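Local coordinates for peruvianin-I (Thevetia peruviana, PDB 6ORM), which is a germin-like protein of the cupin family found in latex that acts as a cysteine peptidase, at residues P6-P18 / P25-F37. Numbering follows the deposited sequence.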
ATOM      1  N   PRO A   6       8.607   4.545   2.114  1.00 42.96           N
ATOM      2  CA  PRO A   6       9.983   4.650   2.607  1.00 42.69           C
ATOM      3  C   PRO A   6      10.081   4.221   4.061  1.00 43.58           C
ATOM      4  O   PRO A   6       9.182   4.473   4.869  1.00 44.59           O
ATOM      5  CB  PRO A   6      10.302   6.141   2.442  1.00 42.83           C
ATOM      6  CG  PRO A   6       8.969   6.810   2.564  1.00 42.70           C
ATOM      7  CD  PRO A   6       7.982   5.867   1.921  1.00 41.98           C
ATOM      8  N   LEU A   7      11.192   3.566   4.392  1.00 42.76           N
ATOM      9  CA  LEU A   7      11.435   3.076   5.740  1.00 44.43           C
ATOM     10  C   LEU A   7      12.523   3.869   6.454  1.00 45.14           C
ATOM     11  O   LEU A   7      13.015   3.435   7.501  1.00 46.46           O
ATOM     12  CB  LEU A   7      11.788   1.587   5.696  1.00 45.43           C
ATOM     13  CG  LEU A   7      10.613   0.698   5.271  1.00 44.88           C
ATOM     14  CD1 LEU A   7      11.035  -0.755   5.077  1.00 45.42           C
ATOM     15  CD2 LEU A   7       9.493   0.802   6.295  1.00 45.55           C
ATOM     16  N   GLN A   8      12.899   5.022   5.909  1.00 45.00           N
ATOM     17  CA  GLN A   8      13.862   5.938   6.504  1.00 46.12           C
ATOM     18  C   GLN A   8      13.718   7.270   5.774  1.00 44.83           C
ATOM     19  O   GLN A   8      12.917   7.396   4.842  1.00 43.51           O
ATOM     20  CB  GLN A   8      15.293   5.383   6.434  1.00 46.81           C
ATOM     21  CG  GLN A   8      15.817   5.117   5.025  1.00 45.38           C
ATOM     22  CD  GLN A   8      15.181   3.902   4.374  1.00 43.73           C
ATOM     23  OE1 GLN A   8      15.250   2.792   4.900  1.00 44.27           O
ATOM     24  NE2 GLN A   8      14.549   4.110   3.225  1.00 41.92           N
ATOM     25  N   ASP A   9      14.493   8.267   6.209  1.00 44.48           N
ATOM     26  CA  ASP A   9      14.352   9.613   5.654  1.00 43.97           C
ATOM     27  C   ASP A   9      14.590   9.618   4.150  1.00 42.79           C
ATOM     28  O   ASP A   9      13.757  10.102   3.375  1.00 40.98           O
ATOM     29  CB  ASP A   9      15.326  10.572   6.336  1.00 46.08           C
ATOM     30  CG  ASP A   9      14.967  10.843   7.778  1.00 48.70           C
ATOM     31  OD1 ASP A   9      13.917  10.356   8.243  1.00 49.22           O
ATOM     32  OD2 ASP A   9      15.744  11.555   8.449  1.00 50.99           O
ATOM     33  N   PHE A  10      15.719   9.067   3.717  1.00 43.00           N
ATOM     34  CA  PHE A  10      16.050   9.019   2.302  1.00 43.60           C
ATOM     35  C   PHE A  10      16.950   7.819   2.061  1.00 45.68           C
ATOM     36  O   PHE A  10      17.431   7.176   2.997  1.00 46.19           O
ATOM     37  CB  PHE A  10      16.710  10.321   1.824  1.00 43.60           C
ATOM     38  CG  PHE A  10      17.863  10.763   2.671  1.00 45.33           C
ATOM     39  CD1 PHE A  10      19.117  10.196   2.510  1.00 46.62           C
ATOM     40  CD2 PHE A  10      17.695  11.750   3.629  1.00 46.24           C
ATOM     41  CE1 PHE A  10      20.178  10.600   3.288  1.00 48.70           C
ATOM     42  CE2 PHE A  10      18.755  12.161   4.412  1.00 48.71           C
ATOM     43  CZ  PHE A  10      20.000  11.586   4.243  1.00 49.84           C
ATOM     44  N   CYS A  11      17.178   7.534   0.784  1.00 47.32           N
ATOM     45  CA  CYS A  11      17.847   6.310   0.370  1.00 48.99           C
ATOM     46  C   CYS A  11      18.333   6.482  -1.062  1.00 47.32           C
ATOM     47  O   CYS A  11      17.702   5.976  -1.996  1.00 45.52           O
ATOM     48  CB  CYS A  11      16.890   5.119   0.491  1.00 50.89           C
ATOM     49  SG  CYS A  11      17.653   3.486   0.477  1.00 53.44           S
ATOM     50  N   LEU A  12      19.434   7.212  -1.248  1.00 47.68           N
ATOM     51  CA  LEU A  12      19.857   7.589  -2.591  1.00 46.94           C
ATOM     52  C   LEU A  12      20.206   6.351  -3.401  1.00 47.49           C
ATOM     53  O   LEU A  12      20.988   5.507  -2.957  1.00 49.17           O
ATOM     54  CB  LEU A  12      21.066   8.521  -2.532  1.00 47.34           C
ATOM     55  CG  LEU A  12      21.069   9.675  -1.533  1.00 48.44           C
ATOM     56  CD1 LEU A  12      22.361  10.456  -1.679  1.00 49.89           C
ATOM     57  CD2 LEU A  12      19.869  10.573  -1.738  1.00 47.01           C
ATOM     58  N   ALA A  13      19.621   6.251  -4.592  1.00 46.37           N
ATOM     59  CA  ALA A  13      19.889   5.120  -5.468  1.00 47.01           C
ATOM     60  C   ALA A  13      21.384   4.985  -5.734  1.00 49.39           C
ATOM     61  O   ALA A  13      22.043   5.938  -6.160  1.00 49.53           O
ATOM     62  CB  ALA A  13      19.127   5.280  -6.786  1.00 44.87           C
ATOM     63  N   ASP A  14      21.921   3.798  -5.463  1.00 50.60           N
ATOM     64  CA  ASP A  14      23.276   3.444  -5.886  1.00 53.93           C
ATOM     65  C   ASP A  14      23.162   2.893  -7.298  1.00 55.20           C
ATOM     66  O   ASP A  14      22.863   1.712  -7.495  1.00 55.31           O
ATOM     67  CB  ASP A  14      23.901   2.434  -4.928  1.00 55.15           C
ATOM     68  CG  ASP A  14      25.326   2.065  -5.317  1.00 56.72           C
ATOM     69  OD1 ASP A  14      25.838   2.598  -6.326  1.00 56.63           O
ATOM     70  OD2 ASP A  14      25.939   1.240  -4.608  1.00 58.15           O
ATOM     71  N   LEU A  15      23.389   3.753  -8.288  1.00 53.58           N
ATOM     72  CA  LEU A  15      23.197   3.357  -9.687  1.00 56.03           C
ATOM     73  C   LEU A  15      24.295   2.462 -10.234  1.00 61.25           C
ATOM     74  O   LEU A  15      24.096   1.887 -11.319  1.00 61.31           O
ATOM     75  CB  LEU A  15      23.076   4.610 -10.555  1.00 54.77           C
ATOM     76  CG  LEU A  15      21.909   5.517 -10.180  1.00 52.80           C
ATOM     77  CD1 LEU A  15      21.898   6.746 -11.072  1.00 52.77           C
ATOM     78  CD2 LEU A  15      20.596   4.756 -10.276  1.00 51.34           C
ATOM     79  N   ASN A  16      25.432   2.345  -9.564  1.00 62.12           N
ATOM     80  CA  ASN A  16      26.474   1.439 -10.016  1.00 65.22           C
ATOM     81  C   ASN A  16      26.591   0.212  -9.126  1.00 65.61           C
ATOM     82  O   ASN A  16      27.608  -0.496  -9.172  1.00 68.09           O
ATOM     83  CB  ASN A  16      27.806   2.183 -10.115  1.00 68.09           C
ATOM     84  CG  ASN A  16      27.795   3.205 -11.233  1.00 68.67           C
ATOM     85  OD1 ASN A  16      27.550   2.861 -12.388  1.00 69.00           O
ATOM     86  ND2 ASN A  16      28.045   4.469 -10.895  1.00 68.41           N
ATOM     87  N   SER A  17      25.544  -0.099  -8.364  1.00 64.96           N
ATOM     88  CA  SER A  17      25.548  -1.304  -7.563  1.00 63.30           C
ATOM     89  C   SER A  17      25.465  -2.520  -8.482  1.00 61.61           C
ATOM     90  O   SER A  17      24.791  -2.479  -9.515  1.00 60.45           O
ATOM     91  CB  SER A  17      24.379  -1.312  -6.571  1.00 61.36           C
ATOM     92  OG  SER A  17      24.239  -2.574  -5.941  1.00 61.91           O
ATOM     93  N   PRO A  18      26.150  -3.614  -8.142  1.00 62.62           N
ATOM     94  CA  PRO A  18      25.993  -4.844  -8.920  1.00 62.11           C
ATOM     95  C   PRO A  18      24.721  -5.598  -8.598  1.00 59.92           C
ATOM     96  O   PRO A  18      24.415  -6.587  -9.276  1.00 60.19           O
ATOM     97  CB  PRO A  18      27.228  -5.656  -8.528  1.00 65.04           C
ATOM     98  CG  PRO A  18      27.507  -5.230  -7.123  1.00 65.61           C
ATOM     99  CD  PRO A  18      27.102  -3.773  -7.028  1.00 63.87           C
ATOM    100  N   PRO A  25      19.173  -0.504  -4.681  1.00 47.63           N
ATOM    101  CA  PRO A  25      19.933  -0.403  -3.435  1.00 49.36           C
ATOM    102  C   PRO A  25      20.396   1.030  -3.233  1.00 49.49           C
ATOM    103  O   PRO A  25      20.429   1.840  -4.164  1.00 47.83           O
ATOM    104  CB  PRO A  25      21.121  -1.352  -3.640  1.00 51.02           C
ATOM    105  CG  PRO A  25      21.143  -1.691  -5.079  1.00 50.40           C
ATOM    106  CD  PRO A  25      19.840  -1.321  -5.708  1.00 48.13           C
ATOM    107  N   CYS A  26      20.752   1.349  -1.998  1.00 51.33           N
ATOM    108  CA  CYS A  26      21.048   2.726  -1.652  1.00 51.82           C
ATOM    109  C   CYS A  26      22.512   2.898  -1.279  1.00 53.70           C
ATOM    110  O   CYS A  26      23.196   1.954  -0.871  1.00 54.39           O
ATOM    111  CB  CYS A  26      20.167   3.202  -0.497  1.00 51.91           C
ATOM    112  SG  CYS A  26      18.428   2.796  -0.665  1.00 51.34           S
ATOM    113  N   ARG A  27      22.988   4.127  -1.442  1.00 52.79           N
ATOM    114  CA  ARG A  27      24.248   4.542  -0.856  1.00 55.42           C
ATOM    115  C   ARG A  27      24.066   4.788   0.636  1.00 55.18           C
ATOM    116  O   ARG A  27      22.949   4.956   1.133  1.00 54.57           O
ATOM    117  CB  ARG A  27      24.780   5.786  -1.558  1.00 56.98           C
ATOM    118  CG  ARG A  27      24.942   5.588  -3.051  1.00 58.42           C
ATOM    119  CD  ARG A  27      25.525   6.811  -3.712  1.00 60.64           C
ATOM    120  NE  ARG A  27      24.717   7.234  -4.849  1.00 61.20           N
ATOM    121  CZ  ARG A  27      24.455   8.501  -5.139  1.00 61.75           C
ATOM    122  NH1 ARG A  27      24.945   9.473  -4.383  1.00 63.14           N
ATOM    123  NH2 ARG A  27      23.711   8.797  -6.191  1.00 60.76           N
ATOM    124  N   ASN A  28      25.184   4.809   1.351  1.00 56.92           N
ATOM    125  CA  ASN A  28      25.197   5.090   2.781  1.00 57.59           C
ATOM    126  C   ASN A  28      24.586   6.461   3.049  1.00 55.97           C
ATOM    127  O   ASN A  28      25.164   7.482   2.658  1.00 56.12           O
ATOM    128  CB  ASN A  28      26.631   5.017   3.309  1.00 60.33           C
ATOM    129  CG  ASN A  28      26.718   5.163   4.818  1.00 62.90           C
ATOM    130  OD1 ASN A  28      25.743   5.510   5.486  1.00 62.89           O
ATOM    131  ND2 ASN A  28      27.895   4.885   5.364  1.00 65.17           N
ATOM    132  N   PRO A  29      23.430   6.523   3.721  1.00 56.46           N
ATOM    133  CA  PRO A  29      22.779   7.825   3.947  1.00 55.25           C
ATOM    134  C   PRO A  29      23.640   8.806   4.720  1.00 56.77           C
ATOM    135  O   PRO A  29      23.443  10.020   4.584  1.00 56.49           O
ATOM    136  CB  PRO A  29      21.507   7.463   4.729  1.00 54.83           C
ATOM    137  CG  PRO A  29      21.339   5.988   4.577  1.00 55.18           C
ATOM    138  CD  PRO A  29      22.691   5.407   4.335  1.00 56.38           C
ATOM    139  N   ALA A  30      24.595   8.320   5.519  1.00 57.30           N
ATOM    140  CA  ALA A  30      25.501   9.210   6.231  1.00 58.46           C
ATOM    141  C   ALA A  30      26.400   9.987   5.281  1.00 58.07           C
ATOM    142  O   ALA A  30      26.950  11.022   5.674  1.00 58.69           O
ATOM    143  CB  ALA A  30      26.350   8.414   7.224  1.00 60.97           C
ATOM    144  N   LEU A  31      26.558   9.514   4.046  1.00 59.42           N
ATOM    145  CA  LEU A  31      27.387  10.179   3.051  1.00 59.65           C
ATOM    146  C   LEU A  31      26.616  11.186   2.210  1.00 56.70           C
ATOM    147  O   LEU A  31      27.235  11.913   1.425  1.00 57.03           O
ATOM    148  CB  LEU A  31      28.043   9.143   2.132  1.00 60.26           C
ATOM    149  CG  LEU A  31      28.960   8.146   2.842  1.00 62.12           C
ATOM    150  CD1 LEU A  31      29.620   7.208   1.842  1.00 62.65           C
ATOM    151  CD2 LEU A  31      30.006   8.879   3.673  1.00 63.37           C
ATOM    152  N   ALA A  32      25.292  11.236   2.340  1.00 54.62           N
ATOM    153  CA  ALA A  32      24.497  12.186   1.573  1.00 52.56           C
ATOM    154  C   ALA A  32      24.842  13.621   1.956  1.00 53.92           C
ATOM    155  O   ALA A  32      25.124  13.925   3.119  1.00 55.47           O
ATOM    156  CB  ALA A  32      23.008  11.928   1.794  1.00 50.43           C
ATOM    157  N   THR A  33      24.834  14.505   0.960  1.00 53.21           N
ATOM    158  CA  THR A  33      25.059  15.930   1.158  1.00 53.86           C
ATOM    159  C   THR A  33      23.927  16.708   0.501  1.00 52.03           C
ATOM    160  O   THR A  33      23.062  16.139  -0.171  1.00 50.77           O
ATOM    161  CB  THR A  33      26.413  16.381   0.589  1.00 54.81           C
ATOM    162  OG1 THR A  33      26.378  16.313  -0.842  1.00 54.14           O
ATOM    163  CG2 THR A  33      27.544  15.500   1.111  1.00 56.00           C
ATOM    164  N   SER A  34      23.932  18.028   0.719  1.00 50.57           N
ATOM    165  CA  SER A  34      22.914  18.892   0.123  1.00 49.76           C
ATOM    166  C   SER A  34      22.836  18.722  -1.391  1.00 48.96           C
ATOM    167  O   SER A  34      21.742  18.751  -1.968  1.00 46.26           O
ATOM    168  CB  SER A  34      23.189  20.351   0.482  1.00 51.37           C
ATOM    169  OG  SER A  34      23.113  20.550   1.882  1.00 53.33           O
ATOM    170  N   ASP A  35      23.986  18.545  -2.050  1.00 52.51           N
ATOM    171  CA  ASP A  35      24.010  18.434  -3.506  1.00 52.86           C
ATOM    172  C   ASP A  35      23.219  17.239  -4.016  1.00 49.97           C
ATOM    173  O   ASP A  35      22.790  17.242  -5.174  1.00 48.83           O
ATOM    174  CB  ASP A  35      25.452  18.320  -4.010  1.00 56.24           C
ATOM    175  CG  ASP A  35      26.224  19.616  -3.884  1.00 59.01           C
ATOM    176  OD1 ASP A  35      25.601  20.690  -3.990  1.00 59.18           O
ATOM    177  OD2 ASP A  35      27.459  19.561  -3.698  1.00 60.89           O
ATOM    178  N   ASP A  36      23.008  16.222  -3.179  1.00 49.45           N
ATOM    179  CA  ASP A  36      22.302  15.023  -3.610  1.00 48.12           C
ATOM    180  C   ASP A  36      20.802  15.229  -3.752  1.00 46.59           C
ATOM    181  O   ASP A  36      20.130  14.371  -4.333  1.00 45.92           O
ATOM    182  CB  ASP A  36      22.565  13.884  -2.625  1.00 48.92           C
ATOM    183  CG  ASP A  36      23.999  13.402  -2.664  1.00 52.05           C
ATOM    184  OD1 ASP A  36      24.503  13.116  -3.770  1.00 52.69           O
ATOM    185  OD2 ASP A  36      24.626  13.313  -1.586  1.00 54.18           O
ATOM    186  N   PHE A  37      20.262  16.340  -3.260  1.00 46.70           N
ATOM    187  CA  PHE A  37      18.822  16.546  -3.247  1.00 45.25           C
ATOM    188  C   PHE A  37      18.372  17.599  -4.246  1.00 45.39           C
ATOM    189  O   PHE A  37      17.180  17.920  -4.300  1.00 44.77           O
ATOM    190  CB  PHE A  37      18.371  16.891  -1.825  1.00 44.87           C
ATOM    191  CG  PHE A  37      18.647  15.788  -0.840  1.00 45.12           C
ATOM    192  CD1 PHE A  37      17.754  14.742  -0.688  1.00 43.56           C
ATOM    193  CD2 PHE A  37      19.820  15.774  -0.101  1.00 46.64           C
ATOM    194  CE1 PHE A  37      18.010  13.714   0.199  1.00 44.46           C
ATOM    195  CE2 PHE A  37      20.082  14.747   0.791  1.00 47.40           C
ATOM    196  CZ  PHE A  37      19.173  13.716   0.940  1.00 46.14           C
TER
HETATM  197  O   HOH W   1      21.256   7.304   0.937  1.00 49.67           O
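Cys11 and Cys26 join in a disulfide that closes the N-terminal loop region on itself, as in germins, linking 6-18 to 25-37 in the part of the chain that precedes strand 38-39. Its modelled SG-SG separation is too short to be taken literally, so the detail of its geometry is doubtful. Beside it the backbones run antiparallel through a single bridge pairing Ala13 with Cys26: Asp14 N donates to Pro25 O (2.8 Å, 175° at the hydrogen), and Arg27 N donates to Leu12 O at 2.9 Å. A water extends the pairing, accepting from Leu12 N and donating to Arg27 O. The Arg27 side chain then bends at chi3 and brings NE and NH2 to Ala13 O, both bonds weak, while Leu12 CB lies over one guanidinium face; a long salt bridge within 25-37 runs from Arg27 NH1 to Asp36 OD1.

The apolar half is built on Phe10. With chi1 at 51° its CG sits between the backbone N and the carbonyl carbon, which turns the ring toward 25-37, one face to Phe37 and CE1 to Ala32. Phe37 presents its CZ edge 3.5 Å above the centre of the Phe10 ring, a T-shaped pair with planes at 76°. At the Phe10 rim, CE1 reaches Ala32 CB at 3.5 Å, and Pro29 O lies in the ring plane. Leu12 crosses Asp36 at about a right angle, its CD1 3.5 Å from Asp36 CG. A serine in place of Phe10 would probably leave the edge of Phe37 without its aromatic face and open a gap beside Ala32 and Pro29.

The contact's own 3-10 segments, 29-31 and 34-36, carry Pro29 and Asp36; strand 38-39 follows directly, the loop with Pro65 and Asn68 bonds to Ala13 and Cys11, and Phe37 also meets Phe108 and Tyr117, on strands 104-109 and 116-121 of a neighbouring subunit.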